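Local coordinates for protein KLLA0E08119p (Kluyveromyces lactis, PDB 3VA7) that probably uses ATP, bicarbonate and covalently bound biotin to carboxylate urea, forming the urea carboxylase part of a longer enzyme that then breaks down the product, at residues Tyr840-Asp845 with Ile899-Leu904; Tyr369-Asn372 with Asp376-Pro379; Lys29-Val34 with Ile344-Ser349; Val943-Glu948 with Ile1197-Lys1202. All blocks are in the same frame, centred on the assembly; numbering follows the deposited sequence.

Contact 1: residues Tyr840-Asp845 with Ile899-Leu904. With NA (sodium ion), chain K.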
loop_
_atom_site.group_PDB
_atom_site.type_symbol
_atom_site.label_atom_id
_atom_site.label_comp_id
_atom_site.label_asym_id
_atom_site.label_seq_id
_atom_site.Cartn_x
_atom_site.Cartn_y
_atom_site.Cartn_z
ATOM N N TYR A 840 11.679 34.795 -9.937
ATOM C CA TYR A 840 10.762 34.461 -8.894
ATOM C C TYR A 840 9.352 34.522 -9.483
ATOM O O TYR A 840 8.922 35.588 -9.979
ATOM C CB TYR A 840 10.933 35.451 -7.739
ATOM C CG TYR A 840 12.300 35.375 -7.049
ATOM C CD1 TYR A 840 13.382 36.204 -7.437
ATOM C CD2 TYR A 840 12.512 34.477 -6.010
ATOM C CE1 TYR A 840 14.627 36.113 -6.787
ATOM C CE2 TYR A 840 13.738 34.407 -5.344
ATOM C CZ TYR A 840 14.799 35.212 -5.741
ATOM O OH TYR A 840 16.012 35.067 -5.043
ATOM N N ARG A 841 8.652 33.375 -9.475
ATOM C CA ARG A 841 7.292 33.316 -10.012
ATOM C C ARG A 841 6.272 32.923 -8.947
ATOM O O ARG A 841 6.512 32.063 -8.079
ATOM C CB ARG A 841 7.156 32.405 -11.239
ATOM C CG ARG A 841 8.318 32.440 -12.158
ATOM C CD ARG A 841 8.250 31.440 -13.307
ATOM N NE ARG A 841 7.657 32.126 -14.417
ATOM C CZ ARG A 841 8.334 32.476 -15.478
ATOM N NH1 ARG A 841 9.619 32.168 -15.560
ATOM N NH2 ARG A 841 7.716 33.122 -16.450
ATOM N N GLN A 842 5.160 33.630 -8.995
ATOM C CA GLN A 842 4.099 33.351 -8.119
ATOM C C GLN A 842 3.511 32.016 -8.564
ATOM O O GLN A 842 3.179 31.854 -9.734
ATOM C CB GLN A 842 3.062 34.448 -8.319
ATOM C CG GLN A 842 1.731 34.174 -7.649
ATOM C CD GLN A 842 0.793 35.355 -7.805
ATOM O OE1 GLN A 842 0.415 36.014 -6.824
ATOM N NE2 GLN A 842 0.435 35.644 -9.049
ATOM N N ALA A 843 3.333 31.084 -7.643
ATOM C CA ALA A 843 2.866 29.745 -8.016
ATOM C C ALA A 843 1.850 29.216 -7.035
ATOM O O ALA A 843 2.106 28.247 -6.310
ATOM C CB ALA A 843 4.065 28.772 -8.138
ATOM N N GLY A 844 0.707 29.858 -7.008
ATOM C CA GLY A 844 -0.319 29.505 -6.060
ATOM C C GLY A 844 -0.288 30.359 -4.812
ATOM O O GLY A 844 0.709 30.918 -4.432
ATOM N N ASP A 845 -1.450 30.507 -4.239
ATOM C CA ASP A 845 -1.708 30.965 -2.883
ATOM C C ASP A 845 -0.551 30.580 -1.844
ATOM O O ASP A 845 -0.346 31.251 -0.837
ATOM C CB ASP A 845 -3.064 30.229 -2.612
ATOM C CG ASP A 845 -3.703 30.637 -1.369
ATOM O OD1 ASP A 845 -4.702 31.330 -1.451
ATOM O OD2 ASP A 845 -3.271 30.266 -0.244
ATOM N N ILE A 899 4.084 34.279 7.344
ATOM C CA ILE A 899 4.945 35.118 6.515
ATOM C C ILE A 899 4.148 35.357 5.270
ATOM O O ILE A 899 3.554 34.413 4.806
ATOM C CB ILE A 899 6.288 34.375 6.170
ATOM C CG1 ILE A 899 7.191 35.246 5.299
ATOM C CG2 ILE A 899 5.993 33.033 5.474
ATOM C CD1 ILE A 899 8.636 34.764 5.218
ATOM N N ASN A 900 4.075 36.589 4.753
ATOM C CA ASN A 900 3.291 36.856 3.545
ATOM C C ASN A 900 4.149 36.781 2.315
ATOM O O ASN A 900 5.375 36.736 2.412
ATOM C CB ASN A 900 2.536 38.198 3.577
ATOM C CG ASN A 900 3.455 39.403 3.808
ATOM O OD1 ASN A 900 3.465 39.954 4.910
ATOM N ND2 ASN A 900 4.245 39.796 2.803
ATOM N N GLN A 901 3.515 36.805 1.158
ATOM C CA GLN A 901 4.207 36.686 -0.092
ATOM C C GLN A 901 5.359 37.670 -0.227
ATOM O O GLN A 901 6.490 37.280 -0.594
ATOM C CB GLN A 901 3.220 36.876 -1.251
ATOM C CG GLN A 901 3.675 36.299 -2.538
ATOM C CD GLN A 901 2.771 36.681 -3.700
ATOM O OE1 GLN A 901 2.554 37.875 -3.997
ATOM N NE2 GLN A 901 2.245 35.659 -4.393
ATOM N N LYS A 902 5.071 38.943 0.056
ATOM C CA LYS A 902 6.027 40.012 -0.150
ATOM C C LYS A 902 7.227 39.794 0.724
ATOM O O LYS A 902 8.348 39.922 0.243
ATOM C CB LYS A 902 5.403 41.377 0.132
ATOM C CG LYS A 902 4.616 41.971 -1.041
ATOM C CD LYS A 902 4.127 43.414 -0.694
ATOM C CE LYS A 902 3.220 44.022 -1.823
ATOM N NZ LYS A 902 2.958 45.490 -1.554
ATOM N N ALA A 903 6.992 39.410 1.979
ATOM C CA ALA A 903 8.077 39.147 2.937
ATOM C C ALA A 903 9.001 37.994 2.545
ATOM O O ALA A 903 10.264 38.105 2.711
ATOM C CB ALA A 903 7.533 38.937 4.369
ATOM N N LEU A 904 8.393 36.885 2.058
ATOM C CA LEU A 904 9.161 35.719 1.658
ATOM C C LEU A 904 10.042 36.049 0.399
ATOM O O LEU A 904 11.254 35.731 0.331
ATOM C CB LEU A 904 8.219 34.551 1.439
ATOM C CG LEU A 904 8.834 33.398 0.660
ATOM C CD1 LEU A 904 9.882 32.772 1.533
ATOM C CD2 LEU A 904 7.793 32.386 0.280
HETATM NA NA NA K . -3.444 29.883 1.765
HETATM O O HOH W 1 2.781 33.100 -3.896
HETATM O O HOH W 2 -2.745 28.079 3.975
#
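The turn between strands 838-842 and 847-852, in the C/D part of the carboxyltransferase domain, is tied to the start of helix 901-912 by two glutamines, Q842 and Q901. Both are extended, and Q842 has its CG anti to the backbone N (chi1 169°), which brings its amide forward to meet that of Q901. The two chains meet at about a right angle, with their amide planes 47° apart. Q901 NE2 donates to Q842 OE1 over 3.1 Å in a nearly straight bond (174° at the hydrogen), the acceptor lying in the plane of the Q901 amide. The Q842 amide nitrogen is held too: NE2 donates to the carbonyl of C669, and partners at both atoms fix the rotation of the group. Q901 NE2 has a second acceptor, water 1, at 2.7 Å; this water in turn donates to G844 O at 3.1 Å. Q901 NE2 thus holds the Q842 side chain directly and the G844 carbonyl through water. N900 takes the N-cap position just before the helix, and L904 N bonds back to N900 O at 3.0 Å in the first turn. Past G844 the loop turns D845 away from the helix and onto the sodium ion, which E764 also binds; water 2 lies 2.9 Å from the sodium, and D845 OD2 binds it at 2.0 Å.

Contact 2: residues Tyr369-Asn372 with Asp376-Pro379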
loop_
_atom_site.group_PDB
_atom_site.type_symbol
_atom_site.label_atom_id
_atom_site.label_comp_id
_atom_site.label_asym_id
_atom_site.label_seq_id
_atom_site.Cartn_x
_atom_site.Cartn_y
_atom_site.Cartn_z
ATOM N N TYR A 369 -4.927 -15.683 14.132
ATOM C CA TYR A 369 -5.202 -16.183 12.773
ATOM C C TYR A 369 -5.503 -15.055 11.772
ATOM O O TYR A 369 -6.181 -14.067 12.113
ATOM C CB TYR A 369 -6.417 -17.124 12.790
ATOM C CG TYR A 369 -6.165 -18.497 13.394
ATOM C CD1 TYR A 369 -5.559 -19.494 12.629
ATOM C CD2 TYR A 369 -6.570 -18.814 14.693
ATOM C CE1 TYR A 369 -5.310 -20.760 13.140
ATOM C CE2 TYR A 369 -6.335 -20.076 15.218
ATOM C CZ TYR A 369 -5.702 -21.056 14.421
ATOM O OH TYR A 369 -5.407 -22.333 14.867
ATOM N N ALA A 370 -5.035 -15.209 10.527
ATOM C CA ALA A 370 -5.477 -14.374 9.410
ATOM C C ALA A 370 -6.853 -14.860 8.986
ATOM O O ALA A 370 -7.005 -15.667 8.057
ATOM C CB ALA A 370 -4.524 -14.481 8.279
ATOM N N GLU A 371 -7.867 -14.378 9.688
ATOM C CA GLU A 371 -9.253 -14.807 9.476
ATOM C C GLU A 371 -10.196 -13.653 9.766
ATOM O O GLU A 371 -9.860 -12.741 10.567
ATOM C CB GLU A 371 -9.642 -15.842 10.515
ATOM C CG GLU A 371 -9.571 -17.249 10.130
ATOM C CD GLU A 371 -9.684 -18.112 11.375
ATOM O OE1 GLU A 371 -9.939 -17.501 12.455
ATOM O OE2 GLU A 371 -9.497 -19.365 11.266
ATOM N N ASN A 372 -11.406 -13.752 9.209
ATOM C CA ASN A 372 -12.450 -12.778 9.504
ATOM C C ASN A 372 -13.572 -13.273 10.448
ATOM O O ASN A 372 -14.484 -13.989 10.030
ATOM C CB ASN A 372 -13.008 -12.232 8.187
ATOM C CG ASN A 372 -13.886 -11.049 8.407
ATOM O OD1 ASN A 372 -14.119 -10.662 9.537
ATOM N ND2 ASN A 372 -14.374 -10.460 7.341
ATOM N N ASP A 376 -17.642 -15.372 9.143
ATOM C CA ASP A 376 -17.548 -16.843 9.237
ATOM C C ASP A 376 -16.122 -17.417 9.333
ATOM O O ASP A 376 -15.875 -18.576 8.951
ATOM C CB ASP A 376 -18.261 -17.507 8.025
ATOM C CG ASP A 376 -19.782 -17.352 8.066
ATOM O OD1 ASP A 376 -20.418 -17.892 9.000
ATOM O OD2 ASP A 376 -20.333 -16.704 7.152
ATOM N N PHE A 377 -15.185 -16.614 9.825
ATOM C CA PHE A 377 -13.805 -17.078 9.988
ATOM C C PHE A 377 -13.207 -17.559 8.656
ATOM O O PHE A 377 -12.467 -18.547 8.574
ATOM C CB PHE A 377 -13.728 -18.114 11.105
ATOM C CG PHE A 377 -14.318 -17.624 12.390
ATOM C CD1 PHE A 377 -15.695 -17.745 12.626
ATOM C CD2 PHE A 377 -13.510 -17.000 13.341
ATOM C CE1 PHE A 377 -16.270 -17.276 13.798
ATOM C CE2 PHE A 377 -14.053 -16.524 14.520
ATOM C CZ PHE A 377 -15.459 -16.657 14.755
ATOM N N ARG A 378 -13.557 -16.800 7.621
ATOM C CA ARG A 378 -13.064 -16.955 6.283
ATOM C C ARG A 378 -11.606 -16.441 6.224
ATOM O O ARG A 378 -11.294 -15.343 6.699
ATOM C CB ARG A 378 -14.006 -16.163 5.358
ATOM C CG ARG A 378 -13.445 -15.757 3.985
ATOM C CD ARG A 378 -14.354 -14.725 3.262
ATOM N NE ARG A 378 -13.659 -14.083 2.136
ATOM C CZ ARG A 378 -13.716 -14.477 0.858
ATOM N NH1 ARG A 378 -14.450 -15.532 0.484
ATOM N NH2 ARG A 378 -13.031 -13.800 -0.064
ATOM N N PRO A 379 -10.704 -17.258 5.670
ATOM C CA PRO A 379 -9.291 -16.915 5.636
ATOM C C PRO A 379 -9.070 -15.607 4.903
ATOM O O PRO A 379 -9.752 -15.311 3.935
ATOM C CB PRO A 379 -8.650 -18.095 4.885
ATOM C CG PRO A 379 -9.779 -18.751 4.150
ATOM C CD PRO A 379 -10.965 -18.567 5.054
#
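E371 and F377 meet because of how each side chain leaves its backbone. In F377, CG lies beside the backbone N and anti to the carbonyl carbon (chi1 -54°), while E371 runs on extended past CG (chi2 167°) and passes along the F377 backbone: E371 CG is 3.5 Å from F377 O. The carboxylate then comes to the rim of the ring. E371 OE1 lies in the ring plane, 3.7 Å from F377 CD2, and the carboxylate itself stands almost upright to the ring, 83° apart. An oxygen facing ring hydrogens in this way is probably a mildly favourable electrostatic contact. The other carboxylate oxygen, OE2, is hydrogen-bonded to a glycerol, probably from the crystallisation liquor, while the phenyl group has further partners in R261 (cation-pi) and Y448 (edge-to-face).

The backbones carry the rest. N372 bonds in both directions: its N donates to R378 O at 3.0 Å, and its O accepts from F377 N at 2.7 Å, with that donor well above the carbonyl plane. R378 O is also approached by E371 CA at 3.5 Å, and A370 O by P379 CA at 3.6 Å. P379, which has no N-H to give, suits its place opposite E371 as an antiparallel non-hydrogen-bonded pair. N372 OD1 accepts a hydrogen bond from V374 N, two residues on in the connecting loop. This is the closing end of a beta hairpin, strands 362-372 and 378-383, in the C-terminal domain of the biotin carboxylase part.

Contact 3: residues Lys29-Val34 with Ile344-Ser349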
loop_
_atom_site.group_PDB
_atom_site.type_symbol
_atom_site.label_atom_id
_atom_site.label_comp_id
_atom_site.label_asym_id
_atom_site.label_seq_id
_atom_site.Cartn_x
_atom_site.Cartn_y
_atom_site.Cartn_z
ATOM N N LYS A 29 25.792 -33.429 21.975
ATOM C CA LYS A 29 25.049 -32.951 20.814
ATOM C C LYS A 29 24.325 -34.135 20.133
ATOM O O LYS A 29 24.973 -34.987 19.491
ATOM C CB LYS A 29 25.960 -32.225 19.840
ATOM C CG LYS A 29 25.217 -31.391 18.796
ATOM C CD LYS A 29 26.088 -30.290 18.255
ATOM C CE LYS A 29 26.683 -29.503 19.401
ATOM N NZ LYS A 29 27.818 -28.686 18.931
ATOM N N PRO A 30 22.981 -34.215 20.293
ATOM C CA PRO A 30 22.211 -35.360 19.786
ATOM C C PRO A 30 22.410 -35.664 18.309
ATOM O O PRO A 30 22.467 -36.826 17.928
ATOM C CB PRO A 30 20.749 -34.950 20.057
ATOM C CG PRO A 30 20.802 -33.531 20.467
ATOM C CD PRO A 30 22.126 -33.316 21.086
ATOM N N PHE A 31 22.479 -34.613 17.499
ATOM C CA PHE A 31 22.522 -34.685 16.042
ATOM C C PHE A 31 23.287 -33.457 15.533
ATOM O O PHE A 31 23.336 -32.428 16.198
ATOM C CB PHE A 31 21.125 -34.652 15.422
ATOM C CG PHE A 31 20.211 -35.767 15.842
ATOM C CD1 PHE A 31 20.336 -37.044 15.288
ATOM C CD2 PHE A 31 19.170 -35.522 16.742
ATOM C CE1 PHE A 31 19.472 -38.061 15.660
ATOM C CE2 PHE A 31 18.299 -36.533 17.101
ATOM C CZ PHE A 31 18.456 -37.817 16.553
ATOM N N GLU A 32 23.865 -33.588 14.347
ATOM C CA GLU A 32 24.767 -32.605 13.816
ATOM C C GLU A 32 23.953 -31.674 12.906
ATOM O O GLU A 32 23.977 -30.456 13.057
ATOM C CB GLU A 32 25.893 -33.336 13.066
ATOM C CG GLU A 32 27.321 -32.816 13.294
ATOM C CD GLU A 32 27.663 -32.606 14.779
ATOM O OE1 GLU A 32 27.479 -33.575 15.559
ATOM O OE2 GLU A 32 28.124 -31.477 15.159
ATOM N N THR A 33 23.207 -32.262 11.978
ATOM C CA THR A 33 22.291 -31.504 11.165
ATOM C C THR A 33 20.905 -32.189 11.281
ATOM O O THR A 33 20.837 -33.417 11.335
ATOM C CB THR A 33 22.817 -31.337 9.682
ATOM O OG1 THR A 33 22.815 -32.586 9.023
ATOM C CG2 THR A 33 24.247 -30.899 9.639
ATOM N N VAL A 34 19.828 -31.401 11.361
ATOM C CA VAL A 34 18.451 -31.888 11.544
ATOM C C VAL A 34 17.536 -31.199 10.514
ATOM O O VAL A 34 17.583 -30.004 10.387
ATOM C CB VAL A 34 17.904 -31.566 13.001
ATOM C CG1 VAL A 34 16.400 -31.734 13.072
ATOM C CG2 VAL A 34 18.532 -32.415 14.072
ATOM N N ILE A 344 15.924 -37.242 23.348
ATOM C CA ILE A 344 15.336 -38.555 23.500
ATOM C C ILE A 344 15.484 -39.355 22.221
ATOM O O ILE A 344 15.762 -40.547 22.275
ATOM C CB ILE A 344 13.826 -38.501 23.867
ATOM C CG1 ILE A 344 13.652 -38.029 25.306
ATOM C CG2 ILE A 344 13.139 -39.876 23.599
ATOM C CD1 ILE A 344 12.255 -37.625 25.614
ATOM N N ALA A 345 15.266 -38.692 21.090
ATOM C CA ALA A 345 15.253 -39.341 19.787
ATOM C C ALA A 345 16.615 -39.857 19.419
ATOM O O ALA A 345 16.706 -40.677 18.481
ATOM C CB ALA A 345 14.780 -38.412 18.706
ATOM N N ALA A 346 17.654 -39.372 20.116
ATOM C CA ALA A 346 19.016 -39.755 19.822
ATOM C C ALA A 346 19.574 -40.643 20.963
ATOM O O ALA A 346 20.796 -40.859 21.074
ATOM C CB ALA A 346 19.843 -38.538 19.628
ATOM N N ASN A 347 18.651 -41.134 21.806
ATOM C CA ASN A 347 18.903 -42.101 22.901
ATOM C C ASN A 347 19.818 -41.557 23.938
ATOM O O ASN A 347 20.608 -42.264 24.508
ATOM C CB ASN A 347 19.455 -43.474 22.423
ATOM C CG ASN A 347 18.552 -44.186 21.407
ATOM O OD1 ASN A 347 17.328 -43.999 21.324
ATOM N ND2 ASN A 347 19.177 -45.027 20.626
ATOM N N ASP A 348 19.725 -40.269 24.147
ATOM C CA ASP A 348 20.522 -39.593 25.152
ATOM C C ASP A 348 19.442 -38.907 25.985
ATOM O O ASP A 348 19.460 -37.691 26.237
ATOM C CB ASP A 348 21.527 -38.637 24.489
ATOM C CG ASP A 348 22.319 -37.794 25.495
ATOM O OD1 ASP A 348 23.514 -38.105 25.741
ATOM O OD2 ASP A 348 21.768 -36.794 26.023
ATOM N N SER A 349 18.476 -39.720 26.405
ATOM C CA SER A 349 17.355 -39.206 27.170
ATOM C C SER A 349 17.760 -38.624 28.561
ATOM O O SER A 349 18.668 -39.109 29.234
ATOM C CB SER A 349 16.213 -40.261 27.206
ATOM O OG SER A 349 15.382 -40.163 28.371
#
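The F31 ring has the methyl group of A346 over one face and the carbonyl of A345 at its edge. The methyl does not sit over the middle of the ring but over its outer end, with A346 CB 3.4 Å from F31 CZ and farther from CE1 and CE2. A345 O lies near the ring plane, 3.9 Å from F31 CZ, and A345 CB touches the same end of the ring at 4.3 Å from F31 CE2. The ring gets there because F31 CG stands beside its own backbone N (chi1 -60°), which swings the phenyl group out from the chain toward the end of helix 337-345.

P30 completes the other half of the contact. Its ring carbon CB packs against A346 CB at 3.7 Å, and the same methyl lies 3.6 Å from P30 O. The methyl sits in the corner made by the proline and the phenyl group, which meet it from directions about a right angle apart; the side chains pack by apolar contact, with two backbone carbonyls at the margin. A346 is presented at this spot by the way its helix ends: N347, with positive phi, is the C-prime residue of a Schellman motif, with N347 N bonded to I344 O at 3.0 Å and D348 N to R343 O. The D348 carboxylate forms a salt bridge with R343, back in the helix.

Behind this packing, P30 touches M53 at the end of helix 40-53, and F31 reaches Q105 and A106 at strand 106-108. The segment then enters strand 33-36, so the end of helix 337-345 packs on the residues that lead into the central strand of the five-stranded parallel sheet.

Contact 4: residues Val943-Glu948 with Ile1197-Lys1202. With BTI (5-(hexahydro-2-oxo-1H-thieno[3,4-D]imidazol-6-yl)pentanal), chain B.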
loop_
_atom_site.group_PDB
_atom_site.type_symbol
_atom_site.label_atom_id
_atom_site.label_comp_id
_atom_site.label_asym_id
_atom_site.label_seq_id
_atom_site.Cartn_x
_atom_site.Cartn_y
_atom_site.Cartn_z
ATOM N N VAL A 943 2.738 1.732 -24.325
ATOM C CA VAL A 943 2.586 2.499 -25.551
ATOM C C VAL A 943 1.374 2.000 -26.333
ATOM O O VAL A 943 0.598 2.806 -26.873
ATOM C CB VAL A 943 3.834 2.464 -26.447
ATOM C CG1 VAL A 943 3.623 3.391 -27.606
ATOM C CG2 VAL A 943 5.119 2.852 -25.657
ATOM N N THR A 944 1.169 0.690 -26.378
ATOM C CA THR A 944 0.016 0.181 -27.071
ATOM C C THR A 944 -1.280 0.768 -26.531
ATOM O O THR A 944 -2.104 1.275 -27.268
ATOM C CB THR A 944 -0.002 -1.372 -27.131
ATOM O OG1 THR A 944 1.041 -1.796 -28.036
ATOM C CG2 THR A 944 -1.428 -1.905 -27.563
ATOM N N ARG A 945 -1.457 0.689 -25.243
ATOM C CA ARG A 945 -2.631 1.242 -24.622
ATOM C C ARG A 945 -2.768 2.756 -24.994
ATOM O O ARG A 945 -3.871 3.304 -25.228
ATOM C CB ARG A 945 -2.482 1.043 -23.117
ATOM C CG ARG A 945 -3.288 1.993 -22.276
ATOM C CD ARG A 945 -3.521 1.473 -20.817
ATOM N NE ARG A 945 -4.505 2.392 -20.223
ATOM C CZ ARG A 945 -5.110 2.251 -19.051
ATOM N NH1 ARG A 945 -4.826 1.223 -18.239
ATOM N NH2 ARG A 945 -5.973 3.196 -18.692
ATOM N N TYR A 946 -1.639 3.442 -25.082
ATOM C CA TYR A 946 -1.724 4.847 -25.395
ATOM C C TYR A 946 -2.193 5.033 -26.856
ATOM O O TYR A 946 -3.006 5.908 -27.161
ATOM C CB TYR A 946 -0.383 5.508 -25.103
ATOM C CG TYR A 946 -0.387 6.928 -25.403
ATOM C CD1 TYR A 946 -0.929 7.839 -24.491
ATOM C CD2 TYR A 946 0.082 7.393 -26.637
ATOM C CE1 TYR A 946 -0.981 9.220 -24.796
ATOM C CE2 TYR A 946 0.043 8.762 -26.950
ATOM C CZ TYR A 946 -0.482 9.656 -26.011
ATOM O OH TYR A 946 -0.489 11.008 -26.284
ATOM N N ARG A 947 -1.706 4.166 -27.736
ATOM C CA ARG A 947 -2.145 4.177 -29.146
ATOM C C ARG A 947 -3.622 3.867 -29.319
ATOM O O ARG A 947 -4.257 4.427 -30.188
ATOM C CB ARG A 947 -1.294 3.256 -30.033
ATOM C CG ARG A 947 0.089 3.793 -30.268
ATOM C CD ARG A 947 0.925 2.880 -31.202
ATOM N NE ARG A 947 1.032 1.496 -30.723
ATOM C CZ ARG A 947 0.243 0.512 -31.167
ATOM N NH1 ARG A 947 -0.696 0.772 -32.104
ATOM N NH2 ARG A 947 0.388 -0.721 -30.675
ATOM N N GLU A 948 -4.152 2.982 -28.492
ATOM C CA GLU A 948 -5.502 2.567 -28.717
ATOM C C GLU A 948 -6.509 3.340 -27.870
ATOM O O GLU A 948 -7.717 3.293 -28.148
ATOM C CB GLU A 948 -5.691 1.012 -28.835
ATOM C CG GLU A 948 -5.070 0.200 -27.759
ATOM C CD GLU A 948 -4.975 -1.302 -28.003
ATOM O OE1 GLU A 948 -5.370 -2.003 -27.045
ATOM O OE2 GLU A 948 -4.445 -1.790 -29.039
ATOM N N ILE A 1197 -14.980 -2.937 -23.148
ATOM C CA ILE A 1197 -14.107 -2.119 -22.324
ATOM C C ILE A 1197 -14.103 -0.629 -22.740
ATOM O O ILE A 1197 -13.995 -0.265 -23.918
ATOM C CB ILE A 1197 -12.684 -2.680 -22.304
ATOM C CG1 ILE A 1197 -12.630 -4.098 -21.703
ATOM C CG2 ILE A 1197 -11.789 -1.837 -21.481
ATOM C CD1 ILE A 1197 -11.240 -4.771 -21.932
ATOM N N ILE A 1198 -14.190 0.226 -21.732
ATOM C CA ILE A 1198 -14.231 1.685 -21.905
ATOM C C ILE A 1198 -12.986 2.167 -21.212
ATOM O O ILE A 1198 -12.470 1.495 -20.314
ATOM C CB ILE A 1198 -15.622 2.172 -21.241
ATOM C CG1 ILE A 1198 -16.772 1.980 -22.235
ATOM C CG2 ILE A 1198 -15.665 3.550 -20.578
ATOM C CD1 ILE A 1198 -16.380 2.287 -23.657
ATOM N N GLU A 1199 -12.436 3.291 -21.624
ATOM C CA GLU A 1199 -11.612 4.021 -20.630
ATOM C C GLU A 1199 -12.454 5.127 -20.040
ATOM O O GLU A 1199 -12.913 6.015 -20.770
ATOM C CB GLU A 1199 -10.284 4.591 -21.179
ATOM C CG GLU A 1199 -9.382 5.170 -20.058
ATOM C CD GLU A 1199 -8.100 5.804 -20.569
ATOM O OE1 GLU A 1199 -8.102 6.453 -21.650
ATOM O OE2 GLU A 1199 -7.072 5.676 -19.870
ATOM N N ALA A 1200 -12.660 5.052 -18.734
ATOM C CA ALA A 1200 -13.331 6.104 -17.970
ATOM C C ALA A 1200 -12.454 6.481 -16.782
ATOM O O ALA A 1200 -12.025 5.600 -16.012
ATOM C CB ALA A 1200 -14.641 5.619 -17.475
ATOM N N MET A 1201 -12.177 7.778 -16.602
ATOM C CA MET A 1201 -11.473 8.225 -15.398
ATOM C C MET A 1201 -10.156 7.501 -15.246
ATOM O O MET A 1201 -9.836 7.039 -14.155
ATOM C CB MET A 1201 -12.324 7.996 -14.167
ATOM C CG MET A 1201 -13.629 8.725 -14.218
ATOM S SD MET A 1201 -14.608 8.291 -12.770
ATOM C CE MET A 1201 -15.595 6.950 -13.427
ATOM N N LYS A 1202 -9.406 7.410 -16.360
ATOM C CA LYS A 1202 -8.085 6.797 -16.427
ATOM C C LYS A 1202 -8.056 5.325 -16.022
ATOM O O LYS A 1202 -7.004 4.785 -15.675
ATOM C CB LYS A 1202 -7.115 7.595 -15.567
ATOM C CG LYS A 1202 -7.286 9.084 -15.753
ATOM C CD LYS A 1202 -6.083 9.913 -15.379
ATOM C CE LYS A 1202 -6.602 11.300 -15.077
ATOM N NZ LYS A 1202 -5.641 12.328 -14.602
HETATM C C11 BTI B . -4.523 12.715 -15.225
HETATM O O11 BTI B . -4.156 12.166 -16.309
HETATM C C10 BTI B . -3.654 13.698 -14.383
HETATM C C9 BTI B . -2.260 13.836 -14.992
HETATM C C8 BTI B . -1.412 14.987 -14.468
HETATM C C7 BTI B . -0.259 15.426 -15.393
HETATM C C2 BTI B . 0.626 14.305 -15.898
HETATM S S1 BTI B . 1.408 13.403 -14.594
HETATM C C6 BTI B . 2.732 12.840 -15.604
HETATM C C5 BTI B . 2.913 13.829 -16.735
HETATM N N3 BTI B . 4.018 14.626 -16.270
HETATM C C3 BTI B . 3.628 15.833 -15.955
HETATM O O3 BTI B . 4.451 16.779 -15.551
HETATM N N2 BTI B . 2.335 16.001 -16.134
HETATM C C4 BTI B . 1.750 14.829 -16.775
HETATM O O HOH W 3 -5.145 4.820 -21.530
#
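R945 and E1199 form the tight part of this contact, a salt bridge from a carboxyltransferase helix to the biotin-carrying domain. R945 reaches out as an extended chain, its CG anti to the backbone N (chi1 157°); the backbones stay well apart, their nearest CA atoms, of R945 and E1199, 10.2 Å from each other. R945 NH2 donates to E1199 OE2 at 3.0 Å (155° at the hydrogen). The oxygen lies in the guanidinium plane, at its edge, yet the nitrogen approaches it from above the carboxylate plane, and the side chains cross at about a right angle. Water 3 closes a ring beside this bond, accepting from R945 NE at 2.8 Å and donating to E1199 OE2 at 2.7 Å. T1018 OG1 also bonds to OE2, and N696 binds OE1, so the buried carboxylate is gripped at both oxygens.

The loose side is toward K1202. R945 NH2 comes no nearer to K1202 O than 3.6 Å, and the lysine then leads away from the helix, extended, to the biotin: K1202 NZ is bonded covalently to BTI C11 at 1.3 Å.

K1202 lies in the tight turn between strands 1194-1200 and 1203-1208, the hairpin that carries biotin in this domain family. N696 steadies the turn by binding K1202 N as well. The neighbouring strand of the same sheet, 1176-1181, also meets helix 937-949: R945 packs on W1179, E948 OE1 bonds to W1179 and E948 O to R1177.

Contacts 2 and 3 both belong to the biotin carboxylase part, with centres 39 Å apart, while contact 1 lies in the carboxyltransferase domain and contact 4 joins that domain to the biotin carrier. Contact 4 holds K1202, which carries the biotin; that side chain is about 12 Å from the bound urea. Between nearest atoms, contact 4 is about 20 Å from contact 1 with its sodium, 24 Å from contact 2 and 48 Å from contact 3. The biotin sits in a pocket of carboxyltransferase residues, N737 and G755 among them, so the carrier is docked at that site; to be carboxylated, its biotin would probably have to travel toward the biotin carboxylase part.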